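Local coordinates for protein immunoreactive 84kD antigen PG93 (Porphyromonas gingivalis, PDB 5M11) that is an essential bacterial surface component of the type-IX secretion system and binds zinc and calcium ions, at residues F321-W333 against G342-N354. Numbering follows the deposited sequence.
Sequences FSHGRLYAASGLW and GMVKLYDGNRWTN. With ZN (zinc ion), chain J.
Leu-326 and Tyr-347 face each other as a hydrogen-bonded pair at one end of the antiparallel pairing between strands 325-329 and 343-347. Leu-326 N reaches Tyr-347 O on a lone pair at 3.1 Å, with a nearly straight N-H...O angle of 164°, and Tyr-347 N returns a bond to Leu-326 O. Ala-328 and Lys-345 repeat this exchange, Ala-328 N meeting Lys-345 O at 2.8 Å and Lys-345 N meeting Ala-328 O, and Ser-330 N adds a longer bond to Met-343 O. With CG of Leu-326 anti to the backbone N (chi1 179°), its CD2 is carried to CH2 of Trp-352, 4.1 Å away, on the face shared with Tyr-347. There the Tyr-347 ring turns from Leu-326 and lays CD1 over one face of the Trp-352 indole, off toward the rim. On the opposite face, Leu-346 sends CD2 obliquely to Tyr-327 CD1 (3.5 Å), while the Tyr-327 hydroxyl is hydrogen-bonded to Pro-383 O. Where strand 325-329 begins, the side chains of Arg-325 and Asp-348, the latter just past strand 343-347, lie alongside each other; NH2 and OD1, 3.6 Å apart, make a long, purely ionic salt bridge, no N-H being aimed at the oxygen. Lys-345 bends at chi3 (-68°), and its NZ makes a salt bridge with Asp-313 and a hydrogen bond to O of Asp-315, itself a zinc ligand. In the type I' turn from Ser-322 to Arg-325, His-323 ND1 binds another zinc ion. The two strands are the central pair of a four-stranded antiparallel sheet, a blade of beta-propeller type, between 318-322 and 352-356; Tyr-327 and Ala-329 pack on strand 373-378, Val-344 and Leu-346 on 386-390, and Leu-326 on 636-642.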
# COMPACT_ATOMS: atom_id res chain seq x y z
N PHE A 321 1.90 7.60 -15.52
CA PHE A 321 3.25 7.23 -15.95
C PHE A 321 3.61 8.02 -17.21
O PHE A 321 2.98 7.82 -18.25
CB PHE A 321 3.43 5.73 -16.18
CG PHE A 321 4.89 5.34 -16.09
CD1 PHE A 321 5.47 5.01 -14.88
CD2 PHE A 321 5.69 5.34 -17.23
CE1 PHE A 321 6.82 4.67 -14.80
CE2 PHE A 321 7.05 5.03 -17.14
CZ PHE A 321 7.60 4.69 -15.93
N SER A 322 4.58 8.94 -17.11
CA SER A 322 5.02 9.77 -18.24
C SER A 322 6.54 9.98 -18.22
O SER A 322 7.14 9.98 -17.16
CB SER A 322 4.34 11.15 -18.22
OG SER A 322 3.05 11.16 -17.64
N HIS A 323 7.14 10.19 -19.40
CA HIS A 323 8.57 10.47 -19.60
C HIS A 323 9.50 9.57 -18.76
O HIS A 323 10.48 10.08 -18.19
CB HIS A 323 8.88 11.96 -19.33
CG HIS A 323 8.02 12.95 -20.07
ND1 HIS A 323 7.94 12.94 -21.45
CD2 HIS A 323 7.27 13.96 -19.59
CE1 HIS A 323 7.12 13.94 -21.76
NE2 HIS A 323 6.70 14.58 -20.67
N GLY A 324 9.19 8.26 -18.72
CA GLY A 324 9.91 7.23 -17.97
C GLY A 324 9.91 7.43 -16.46
O GLY A 324 10.83 6.96 -15.77
N ARG A 325 8.89 8.14 -15.93
CA ARG A 325 8.72 8.48 -14.53
C ARG A 325 7.30 8.20 -14.08
O ARG A 325 6.36 8.32 -14.87
CB ARG A 325 9.00 9.98 -14.30
CG ARG A 325 10.44 10.31 -13.99
CD ARG A 325 10.72 11.79 -14.16
NE ARG A 325 12.14 12.07 -13.97
CZ ARG A 325 13.04 12.15 -14.95
NH1 ARG A 325 12.66 11.99 -16.21
NH2 ARG A 325 14.31 12.38 -14.68
N LEU A 326 7.16 7.87 -12.79
CA LEU A 326 5.86 7.66 -12.15
C LEU A 326 5.54 8.93 -11.38
O LEU A 326 6.43 9.49 -10.75
CB LEU A 326 5.88 6.42 -11.24
CG LEU A 326 4.60 6.06 -10.47
CD1 LEU A 326 3.64 5.25 -11.32
CD2 LEU A 326 4.92 5.27 -9.22
N TYR A 327 4.31 9.41 -11.48
CA TYR A 327 3.81 10.59 -10.78
C TYR A 327 2.67 10.11 -9.90
O TYR A 327 1.76 9.47 -10.41
CB TYR A 327 3.38 11.70 -11.77
CG TYR A 327 4.47 12.21 -12.68
CD1 TYR A 327 5.07 13.45 -12.46
CD2 TYR A 327 4.90 11.47 -13.79
CE1 TYR A 327 6.07 13.93 -13.30
CE2 TYR A 327 5.90 11.94 -14.63
CZ TYR A 327 6.48 13.17 -14.38
OH TYR A 327 7.47 13.63 -15.22
N ALA A 328 2.76 10.33 -8.59
CA ALA A 328 1.73 9.88 -7.66
C ALA A 328 1.33 10.97 -6.66
O ALA A 328 2.17 11.74 -6.18
CB ALA A 328 2.21 8.66 -6.92
N ALA A 329 0.02 11.00 -6.35
CA ALA A 329 -0.64 11.90 -5.41
C ALA A 329 -1.22 11.06 -4.29
O ALA A 329 -1.92 10.08 -4.55
CB ALA A 329 -1.74 12.70 -6.11
N SER A 330 -0.91 11.42 -3.06
CA SER A 330 -1.38 10.62 -1.94
C SER A 330 -2.73 11.09 -1.39
O SER A 330 -3.59 10.24 -1.16
CB SER A 330 -0.32 10.59 -0.84
OG SER A 330 -0.11 11.85 -0.24
N GLY A 331 -2.87 12.41 -1.20
CA GLY A 331 -4.03 13.13 -0.63
C GLY A 331 -5.39 12.53 -0.87
O GLY A 331 -5.66 12.02 -1.96
N LEU A 332 -6.27 12.60 0.14
CA LEU A 332 -7.61 12.01 0.13
C LEU A 332 -8.73 12.91 -0.43
O LEU A 332 -8.62 14.15 -0.45
CB LEU A 332 -7.98 11.58 1.56
CG LEU A 332 -7.79 10.10 1.91
CD1 LEU A 332 -6.32 9.67 1.90
CD2 LEU A 332 -8.39 9.78 3.26
N TRP A 333 -9.83 12.26 -0.90
CA TRP A 333 -11.05 12.88 -1.43
C TRP A 333 -12.26 12.44 -0.61
O TRP A 333 -12.30 11.33 -0.05
CB TRP A 333 -11.25 12.55 -2.94
CG TRP A 333 -12.55 13.03 -3.56
CD1 TRP A 333 -12.76 14.22 -4.20
CD2 TRP A 333 -13.80 12.32 -3.62
NE1 TRP A 333 -14.07 14.31 -4.63
CE2 TRP A 333 -14.73 13.16 -4.28
CE3 TRP A 333 -14.24 11.07 -3.14
CZ2 TRP A 333 -16.07 12.78 -4.49
CZ3 TRP A 333 -15.57 10.70 -3.34
CH2 TRP A 333 -16.46 11.54 -4.01
N GLY A 342 -0.34 16.99 2.23
CA GLY A 342 -0.01 16.99 0.81
C GLY A 342 1.29 16.25 0.56
O GLY A 342 2.23 16.37 1.36
N MET A 343 1.31 15.42 -0.51
CA MET A 343 2.47 14.61 -0.87
C MET A 343 2.44 14.25 -2.36
O MET A 343 1.46 13.69 -2.88
CB MET A 343 2.53 13.34 0.02
CG MET A 343 3.62 12.35 -0.33
SD MET A 343 5.29 12.80 0.21
CE MET A 343 5.15 12.58 2.01
N VAL A 344 3.53 14.58 -3.05
CA VAL A 344 3.71 14.27 -4.45
C VAL A 344 4.95 13.36 -4.52
O VAL A 344 5.99 13.67 -3.93
CB VAL A 344 3.80 15.53 -5.36
CG1 VAL A 344 3.97 15.14 -6.82
CG2 VAL A 344 2.57 16.41 -5.20
N LYS A 345 4.81 12.21 -5.18
CA LYS A 345 5.91 11.27 -5.27
C LYS A 345 6.25 10.99 -6.72
O LYS A 345 5.35 10.69 -7.51
CB LYS A 345 5.54 9.98 -4.56
CG LYS A 345 5.52 10.12 -3.06
CD LYS A 345 4.71 9.04 -2.39
CE LYS A 345 3.24 9.16 -2.67
NZ LYS A 345 2.54 7.97 -2.19
N LEU A 346 7.54 11.10 -7.06
CA LEU A 346 8.06 10.82 -8.40
C LEU A 346 9.11 9.73 -8.31
O LEU A 346 10.01 9.83 -7.46
CB LEU A 346 8.67 12.06 -9.08
CG LEU A 346 7.94 13.41 -9.07
CD1 LEU A 346 8.49 14.28 -10.15
CD2 LEU A 346 6.43 13.29 -9.28
N TYR A 347 8.98 8.69 -9.15
CA TYR A 347 9.91 7.55 -9.17
C TYR A 347 10.61 7.45 -10.52
O TYR A 347 9.97 7.34 -11.56
CB TYR A 347 9.20 6.25 -8.79
CG TYR A 347 10.13 5.06 -8.60
CD1 TYR A 347 11.14 5.09 -7.64
CD2 TYR A 347 9.96 3.89 -9.34
CE1 TYR A 347 11.99 4.00 -7.46
CE2 TYR A 347 10.79 2.79 -9.14
CZ TYR A 347 11.81 2.85 -8.21
OH TYR A 347 12.62 1.76 -8.01
N ASP A 348 11.93 7.55 -10.48
CA ASP A 348 12.88 7.54 -11.58
C ASP A 348 13.01 6.19 -12.28
O ASP A 348 13.41 6.12 -13.45
CB ASP A 348 14.26 7.91 -10.99
CG ASP A 348 15.29 8.42 -11.97
OD1 ASP A 348 14.94 9.31 -12.81
OD2 ASP A 348 16.46 8.01 -11.86
N GLY A 349 12.70 5.12 -11.55
CA GLY A 349 12.88 3.75 -11.97
C GLY A 349 13.90 3.13 -11.04
O GLY A 349 14.07 1.91 -11.03
N ASN A 350 14.59 4.00 -10.24
CA ASN A 350 15.59 3.61 -9.24
C ASN A 350 15.41 4.41 -7.94
O ASN A 350 15.27 3.79 -6.88
CB ASN A 350 17.03 3.72 -9.77
CG ASN A 350 17.35 5.00 -10.50
OD1 ASN A 350 17.02 5.17 -11.68
ND2 ASN A 350 18.01 5.94 -9.83
N ARG A 351 15.36 5.78 -8.01
CA ARG A 351 15.20 6.62 -6.81
C ARG A 351 13.88 7.43 -6.81
O ARG A 351 13.29 7.62 -7.86
CB ARG A 351 16.43 7.54 -6.59
CG ARG A 351 16.51 8.82 -7.44
CD ARG A 351 16.83 10.08 -6.63
NE ARG A 351 18.06 9.93 -5.83
CZ ARG A 351 18.84 10.93 -5.43
NH1 ARG A 351 18.53 12.19 -5.74
NH2 ARG A 351 19.93 10.68 -4.71
N TRP A 352 13.44 7.87 -5.62
CA TRP A 352 12.23 8.66 -5.38
C TRP A 352 12.55 10.12 -5.09
O TRP A 352 13.59 10.43 -4.50
CB TRP A 352 11.42 8.12 -4.18
CG TRP A 352 10.71 6.83 -4.40
CD1 TRP A 352 11.21 5.57 -4.21
CD2 TRP A 352 9.34 6.66 -4.82
NE1 TRP A 352 10.24 4.63 -4.48
CE2 TRP A 352 9.09 5.27 -4.89
CE3 TRP A 352 8.31 7.55 -5.16
CZ2 TRP A 352 7.85 4.76 -5.30
CZ3 TRP A 352 7.08 7.03 -5.56
CH2 TRP A 352 6.86 5.66 -5.61
N THR A 353 11.60 11.02 -5.44
CA THR A 353 11.62 12.46 -5.16
C THR A 353 10.27 12.76 -4.52
O THR A 353 9.25 12.51 -5.17
CB THR A 353 11.90 13.27 -6.44
OG1 THR A 353 13.02 12.70 -7.10
CG2 THR A 353 12.20 14.72 -6.15
N ASN A 354 10.25 13.22 -3.24
CA ASN A 354 9.00 13.49 -2.51
C ASN A 354 8.80 14.97 -2.13
O ASN A 354 9.61 15.56 -1.41
CB ASN A 354 8.88 12.63 -1.25
CG ASN A 354 9.29 11.19 -1.40
OD1 ASN A 354 10.04 10.66 -0.59
ND2 ASN A 354 8.81 10.51 -2.42
ZN ZN J . 9.80 12.70 -22.23